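Local coordinates for autotransporter adhesin (Vibrio vulnificus, PDB 4ERR), which is a MARTX toxin effector-domain fragment that folds as a helical bundle and probably localises the effector to membranes, at residues L29-L32 against D33-H36. Numbering follows the deposited sequence. Where two conformers were deposited one is given.
Sequences LDQL and DLVH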
loop_
_atom_site.group_PDB
_atom_site.type_symbol
_atom_site.label_atom_id
_atom_site.label_comp_id
_atom_site.label_asym_id
_atom_site.label_seq_id
_atom_site.Cartn_x
_atom_site.Cartn_y
_atom_site.Cartn_z
ATOM N N LEU B 29 1.967 4.682 -14.559
ATOM C CA LEU B 29 3.382 4.962 -14.871
ATOM C C LEU B 29 3.639 5.099 -16.378
ATOM O O LEU B 29 4.415 5.963 -16.827
ATOM C CB LEU B 29 4.269 3.858 -14.311
ATOM C CG LEU B 29 4.369 3.684 -12.786
ATOM C CD1 LEU B 29 5.153 2.424 -12.453
ATOM C CD2 LEU B 29 5.001 4.903 -12.103
ATOM N N ASP B 30 3.007 4.228 -17.151
ATOM C CA ASP B 30 3.135 4.271 -18.601
ATOM C C ASP B 30 2.491 5.527 -19.175
ATOM O O ASP B 30 3.046 6.169 -20.050
ATOM C CB ASP B 30 2.550 3.009 -19.224
ATOM C CG ASP B 30 3.369 1.743 -18.900
ATOM O OD1 ASP B 30 4.485 1.821 -18.303
ATOM O OD2 ASP B 30 2.886 0.672 -19.262
ATOM N N GLN B 31 1.336 5.908 -18.648
ATOM C CA GLN B 31 0.662 7.113 -19.120
ATOM C C GLN B 31 1.421 8.381 -18.714
ATOM O O GLN B 31 1.471 9.367 -19.482
ATOM C CB GLN B 31 -0.755 7.158 -18.591
ATOM C CG GLN B 31 -1.577 8.274 -19.191
ATOM C CD GLN B 31 -1.847 8.091 -20.682
ATOM O OE1 GLN B 31 -1.897 6.957 -21.210
ATOM N NE2 GLN B 31 -2.031 9.212 -21.373
ATOM N N LEU B 32 2.039 8.356 -17.533
ATOM C CA LEU B 32 2.864 9.478 -17.095
ATOM C C LEU B 32 4.062 9.668 -18.033
ATOM O O LEU B 32 4.406 10.797 -18.389
ATOM C CB LEU B 32 3.301 9.260 -15.641
ATOM C CG LEU B 32 4.160 10.344 -15.001
ATOM C CD1 LEU B 32 3.396 11.673 -15.046
ATOM C CD2 LEU B 32 4.478 9.984 -13.542
ATOM N N ASP B 33 4.698 8.577 -18.445
ATOM C CA ASP B 33 5.773 8.685 -19.421
ATOM C C ASP B 33 5.249 9.283 -20.729
ATOM O O ASP B 33 5.921 10.123 -21.309
ATOM C CB ASP B 33 6.438 7.328 -19.666
ATOM C CG ASP B 33 7.554 7.022 -18.687
ATOM O OD1 ASP B 33 8.285 7.944 -18.233
ATOM O OD2 ASP B 33 7.726 5.839 -18.419
ATOM N N LEU B 34 4.045 8.878 -21.175
ATOM C CA LEU B 34 3.456 9.488 -22.401
ATOM C C LEU B 34 3.277 11.000 -22.244
ATOM O O LEU B 34 3.574 11.758 -23.171
ATOM C CB LEU B 34 2.129 8.838 -22.817
ATOM C CG LEU B 34 2.267 7.380 -23.283
ATOM C CD1 LEU B 34 0.894 6.863 -23.709
ATOM C CD2 LEU B 34 3.293 7.241 -24.431
ATOM N N VAL B 35 2.812 11.442 -21.066
ATOM C CA VAL B 35 2.640 12.868 -20.814
ATOM C C VAL B 35 3.984 13.600 -21.045
ATOM O O VAL B 35 4.039 14.594 -21.755
ATOM C CB VAL B 35 2.097 13.152 -19.380
ATOM C CG1 VAL B 35 2.193 14.637 -19.059
ATOM C CG2 VAL B 35 0.630 12.637 -19.198
ATOM N N HIS B 36 5.075 13.081 -20.482
ATOM C CA HIS B 36 6.363 13.753 -20.609
ATOM C C HIS B 36 7.018 13.626 -21.969
ATOM O O HIS B 36 7.849 14.455 -22.328
ATOM C CB HIS B 36 7.301 13.290 -19.499
ATOM C CG HIS B 36 6.894 13.775 -18.140
ATOM N ND1 HIS B 36 6.980 15.103 -17.781
ATOM C CD2 HIS B 36 6.415 13.118 -17.048
ATOM C CE1 HIS B 36 6.572 15.244 -16.529
ATOM N NE2 HIS B 36 6.217 14.062 -16.065
HETATM O O HOH W 1 6.532 3.625 -16.974
#
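Leu32 and His36 show how residues four apart on an alpha-helix share one face: their side chains lie side by side and point the same way, with Leu32 CD1 3.8 Å from His36 NE2. Both belong to the last turns of helix 7-37, part of the four-helix-bundle membrane localization domain. Leu32 O lies 3.3 Å from His36 CD2, oblique to the ring. Leu32 reaches the ring because its CG is swung opposite the backbone N (chi1 -179°), which sends the branch forward along the helix.

On another side of the helix, Gln31 and Leu34 cross at about a right angle, and the amide oxygen OE1 of Gln31 sits 3.7 Å from Leu34 CD1. A bend at chi2 (67°) turns the glutamine's end so that OE1 meets this methyl while NE2 is hydrogen-bonded to Ala46 O on helix 41-60, fixing the amide's place. Val35 settles CG2 3.4 Å from Gln31 O, the same oxygen that accepts the Val35 N-H.

Beneath these contacts run four successive i to i+4 backbone bonds, from Leu29 O to Asp33 N through Leu32 O to His36 N. Further out, helix 41-60 packs on Leu32 through Leu50 and on Val35 through Ala46 and Ser47; the second subunit brings Phe5 against Leu32, and its Phe5 O is hydrogen-bonded to His36 NE2, the same ring atom that touches Leu32 CD1, which limits the ring's rotation.

The two acidic side chains, Asp30 and Asp33, share a water instead of a direct contact. With OD1 of Asp30 and OD2 of Asp33 5.2 Å apart, the bridge probably eases the repulsion between like charges. Asp30 OD1, which also accepts from Gln26 NE2, lies 3.0 Å from the donating water oxygen. The same water donates to Asp33 OD2 at 2.9 Å.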